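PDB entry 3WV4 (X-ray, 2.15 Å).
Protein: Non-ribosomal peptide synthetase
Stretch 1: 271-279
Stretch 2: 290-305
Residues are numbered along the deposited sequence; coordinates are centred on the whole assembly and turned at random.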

# COMPACT_ATOMS: atom_id res chain seq x y z
N ILE A 271 -7.01 -12.47 18.31
CA ILE A 271 -7.55 -13.69 18.91
C ILE A 271 -8.98 -14.04 18.46
O ILE A 271 -9.24 -15.21 18.18
CB ILE A 271 -7.42 -13.68 20.47
CG1 ILE A 271 -8.62 -14.39 21.19
CG2 ILE A 271 -7.21 -12.25 21.02
CD1 ILE A 271 -8.56 -15.91 21.19
N ALA A 272 -9.89 -13.06 18.40
CA ALA A 272 -11.25 -13.27 17.83
C ALA A 272 -11.26 -13.10 16.31
O ALA A 272 -12.29 -12.92 15.66
CB ALA A 272 -12.24 -12.33 18.46
N LEU A 273 -10.07 -13.18 15.74
CA LEU A 273 -9.88 -13.09 14.33
C LEU A 273 -10.91 -13.83 13.48
O LEU A 273 -11.45 -13.24 12.55
CB LEU A 273 -8.48 -13.58 14.00
CG LEU A 273 -8.05 -13.28 12.58
CD1 LEU A 273 -8.14 -11.79 12.29
CD2 LEU A 273 -6.65 -13.82 12.38
N VAL A 274 -11.18 -15.11 13.79
CA VAL A 274 -12.04 -15.92 12.92
C VAL A 274 -13.49 -15.41 12.88
O VAL A 274 -14.14 -15.38 11.82
CB VAL A 274 -12.07 -17.40 13.32
CG1 VAL A 274 -13.00 -18.19 12.40
CG2 VAL A 274 -10.66 -17.99 13.29
N LYS A 275 -13.97 -15.02 14.04
CA LYS A 275 -15.27 -14.42 14.18
C LYS A 275 -15.35 -13.10 13.40
O LYS A 275 -16.24 -12.92 12.56
CB LYS A 275 -15.52 -14.17 15.67
CG LYS A 275 -16.95 -13.80 16.02
CD LYS A 275 -17.01 -13.32 17.46
CE LYS A 275 -18.43 -13.28 17.95
NZ LYS A 275 -18.50 -12.79 19.36
N SER A 276 -14.42 -12.20 13.66
CA SER A 276 -14.36 -10.95 12.90
C SER A 276 -14.46 -11.21 11.38
O SER A 276 -15.18 -10.51 10.67
CB SER A 276 -13.07 -10.20 13.23
OG SER A 276 -12.65 -10.50 14.55
N LEU A 277 -13.71 -12.19 10.89
CA LEU A 277 -13.72 -12.46 9.47
C LEU A 277 -15.08 -12.84 8.99
O LEU A 277 -15.56 -12.29 8.01
CB LEU A 277 -12.74 -13.57 9.12
CG LEU A 277 -11.29 -13.08 9.30
CD1 LEU A 277 -10.30 -14.25 9.34
CD2 LEU A 277 -10.95 -12.20 8.12
N ARG A 278 -15.68 -13.80 9.68
CA ARG A 278 -16.99 -14.33 9.31
C ARG A 278 -18.06 -13.25 9.40
O ARG A 278 -18.86 -13.05 8.47
CB ARG A 278 -17.36 -15.55 10.18
CG ARG A 278 -18.81 -16.07 10.00
CD ARG A 278 -19.24 -17.07 11.08
NE ARG A 278 -18.07 -17.79 11.59
CZ ARG A 278 -17.63 -17.77 12.85
NH1 ARG A 278 -18.28 -17.12 13.81
NH2 ARG A 278 -16.53 -18.45 13.14
N GLU A 279 -18.08 -12.56 10.53
CA GLU A 279 -19.09 -11.55 10.76
C GLU A 279 -18.94 -10.34 9.85
O GLU A 279 -19.91 -9.64 9.62
CB GLU A 279 -19.09 -11.13 12.25
CG GLU A 279 -19.60 -12.28 13.13
CD GLU A 279 -19.81 -11.89 14.59
OE1 GLU A 279 -19.57 -10.70 14.92
OE2 GLU A 279 -20.22 -12.77 15.39
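Stretch 2 (290-305) SLASMLTTLIRRDPEG

Stretch 2 meets stretch 1 as a helix followed by a turn. Stretch 2 opens in a helix that begins earlier in the chain and later forms a type I beta turn from D302 to G305, with the D302 O accepting from G305 N at 3.3 Å. The helix of stretch 1, 273-279, runs almost perpendicular to the helix of stretch 2: the angle between their N-to-C directions is 89° (signed crossing angle -89°), and the axes approach to 10.0 Å. The closest CA pair is V274 CA and I299 CA, 6.6 Å apart. In all, 556 Å² of surface is buried, both sides summed.

At the start of stretch 1, I271 points its CB away from stretch 2, and its contact is made by the backbone: I271 O lies 3.9 Å from L298 CD2. A272, at the N-cap position, also points away and makes no contact; A272 O accepts from S276 N at 3.0 Å and from S276 OG at 2.7 Å.

L273 is the first side chain directed toward stretch 2. With chi1 t and chi2 p, it spans successive turns of the facing helix: L273 CB is 3.6 Å from L298 CD2, while L273 CD2 is 3.9 Å from L291 CD1 and 4.2 Å from L295 CD1. V274 has the largest covered area of stretch 1, 89 Å², and touches both parts of stretch 2. V274 CG2 packs on the helix, 3.8 Å from L298 CB and 3.9 Å from L295 CD1. V274 CG1 is 3.4 Å from I299 CD1 and reaches the polar end of the contact, 3.6 Å from both D302 OD2 and G305 O.

K275 is marginal, its side chain leading away, and S276 is out of reach. One turn beyond L273, L277 again points toward stretch 2 and adds CD1 to the apolar cluster, 3.9 Å from L295 CD1. L295 thus touches L273, V274 and L277; its CB points sideways, but the end of its side chain comes nearer.

R278, one turn after V274, carries the polar part of the contact. R278 NE donates to G305 O at 2.9 Å with an N-H...acceptor angle of 147°, and R278 NH2 donates to the same oxygen at 3.1 Å and 136°. R278 NH2 also donates to D302 OD2 at 2.6 Å and 151°, making a salt bridge. Both acceptors lie at the guanidinium edge, near its plane, as these bonds require. E304 CB instead lies over one face, 3.6 Å from R278 CZ. The R278 NH1 to E304 OE1 salt bridge is long, 4.0 Å, and purely electrostatic, because the oxygen lies well out of the guanidinium plane. The turn itself is braced by E304 N donating to D302 OD1 at 3.1 Å. E279 ends the stretch out of reach.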

# COMPACT_ATOMS: atom_id res chain seq x y z
N SER A 290 3.20 -15.03 9.49
CA SER A 290 2.89 -15.03 10.90
C SER A 290 1.37 -14.93 11.10
O SER A 290 0.81 -15.75 11.81
CB SER A 290 3.67 -13.97 11.67
OG SER A 290 3.12 -12.68 11.41
N LEU A 291 0.71 -14.01 10.42
CA LEU A 291 -0.76 -13.95 10.44
C LEU A 291 -1.47 -15.22 9.91
O LEU A 291 -2.51 -15.63 10.43
CB LEU A 291 -1.25 -12.73 9.66
CG LEU A 291 -2.73 -12.39 9.74
CD1 LEU A 291 -3.22 -12.34 11.17
CD2 LEU A 291 -3.02 -11.05 9.05
N ALA A 292 -0.94 -15.83 8.86
CA ALA A 292 -1.55 -17.07 8.34
C ALA A 292 -1.53 -18.26 9.37
O ALA A 292 -2.55 -18.94 9.54
CB ALA A 292 -0.86 -17.46 7.07
N SER A 293 -0.38 -18.50 10.02
CA SER A 293 -0.25 -19.56 11.04
C SER A 293 -1.20 -19.32 12.20
O SER A 293 -1.88 -20.23 12.63
CB SER A 293 1.15 -19.61 11.64
OG SER A 293 2.11 -19.33 10.67
N MET A 294 -1.26 -18.09 12.66
CA MET A 294 -2.21 -17.73 13.72
C MET A 294 -3.64 -18.07 13.28
O MET A 294 -4.42 -18.63 14.07
CB MET A 294 -2.10 -16.25 14.04
CG MET A 294 -2.69 -15.80 15.38
SD MET A 294 -3.03 -14.00 15.49
CE MET A 294 -1.57 -13.24 14.74
N LEU A 295 -3.99 -17.73 12.03
CA LEU A 295 -5.31 -18.04 11.51
C LEU A 295 -5.63 -19.55 11.43
O LEU A 295 -6.73 -19.98 11.72
CB LEU A 295 -5.53 -17.39 10.12
CG LEU A 295 -6.97 -17.50 9.51
CD1 LEU A 295 -8.08 -17.27 10.52
CD2 LEU A 295 -7.24 -16.60 8.30
N THR A 296 -4.66 -20.36 11.03
CA THR A 296 -4.88 -21.81 10.94
C THR A 296 -4.99 -22.45 12.35
O THR A 296 -5.82 -23.33 12.58
CB THR A 296 -3.74 -22.45 10.17
OG1 THR A 296 -2.51 -22.07 10.77
CG2 THR A 296 -3.76 -21.97 8.69
N THR A 297 -4.15 -21.98 13.28
CA THR A 297 -4.22 -22.31 14.71
C THR A 297 -5.60 -21.94 15.32
O THR A 297 -6.24 -22.80 15.97
CB THR A 297 -3.04 -21.59 15.41
OG1 THR A 297 -1.82 -22.11 14.88
CG2 THR A 297 -3.05 -21.76 16.92
N LEU A 298 -6.09 -20.72 15.04
CA LEU A 298 -7.39 -20.26 15.56
C LEU A 298 -8.61 -21.00 14.99
O LEU A 298 -9.66 -21.12 15.65
CB LEU A 298 -7.61 -18.76 15.35
CG LEU A 298 -6.97 -17.69 16.21
CD1 LEU A 298 -5.65 -18.09 16.80
CD2 LEU A 298 -6.82 -16.39 15.42
N ILE A 299 -8.49 -21.48 13.76
CA ILE A 299 -9.65 -22.04 13.06
C ILE A 299 -10.08 -23.39 13.63
O ILE A 299 -11.26 -23.70 13.63
CB ILE A 299 -9.43 -22.10 11.53
CG1 ILE A 299 -10.77 -22.13 10.80
CG2 ILE A 299 -8.54 -23.27 11.14
CD1 ILE A 299 -11.57 -20.86 10.88
N ARG A 300 -9.10 -24.15 14.14
CA ARG A 300 -9.34 -25.38 14.89
C ARG A 300 -10.27 -25.14 16.07
O ARG A 300 -11.07 -25.99 16.42
CB ARG A 300 -8.00 -25.95 15.40
CG ARG A 300 -7.22 -26.75 14.35
CD ARG A 300 -5.78 -27.08 14.77
NE ARG A 300 -5.59 -27.11 16.23
CZ ARG A 300 -5.95 -28.12 17.04
NH1 ARG A 300 -6.52 -29.23 16.57
NH2 ARG A 300 -5.73 -28.02 18.35
N ARG A 301 -10.15 -23.98 16.70
CA ARG A 301 -11.04 -23.62 17.81
C ARG A 301 -12.43 -23.14 17.34
O ARG A 301 -13.28 -22.88 18.19
CB ARG A 301 -10.39 -22.55 18.72
CG ARG A 301 -9.14 -23.00 19.47
CD ARG A 301 -9.38 -23.28 20.97
NE ARG A 301 -10.45 -24.24 21.25
CZ ARG A 301 -10.38 -25.57 21.06
NH1 ARG A 301 -9.28 -26.14 20.57
NH2 ARG A 301 -11.44 -26.33 21.35
N ASP A 302 -12.68 -23.03 16.03
CA ASP A 302 -13.94 -22.48 15.55
C ASP A 302 -14.49 -23.18 14.28
O ASP A 302 -14.16 -22.77 13.15
CB ASP A 302 -13.78 -20.96 15.35
CG ASP A 302 -15.10 -20.25 15.06
OD1 ASP A 302 -16.07 -20.92 14.65
OD2 ASP A 302 -15.15 -19.02 15.22
N PRO A 303 -15.37 -24.19 14.46
CA PRO A 303 -15.89 -25.00 13.33
C PRO A 303 -16.95 -24.29 12.43
O PRO A 303 -17.40 -24.88 11.44
CB PRO A 303 -16.50 -26.21 14.05
CG PRO A 303 -17.00 -25.65 15.35
CD PRO A 303 -16.10 -24.49 15.71
N GLU A 304 -17.32 -23.06 12.75
CA GLU A 304 -18.21 -22.25 11.90
C GLU A 304 -17.47 -21.61 10.74
O GLU A 304 -18.10 -21.17 9.80
CB GLU A 304 -18.89 -21.13 12.71
CG GLU A 304 -20.24 -21.54 13.23
CD GLU A 304 -20.85 -20.47 14.11
OE1 GLU A 304 -21.45 -19.53 13.57
OE2 GLU A 304 -20.69 -20.57 15.33
N GLY A 305 -16.14 -21.53 10.87
CA GLY A 305 -15.24 -21.09 9.79
C GLY A 305 -15.39 -19.64 9.36
O GLY A 305 -15.77 -18.76 10.14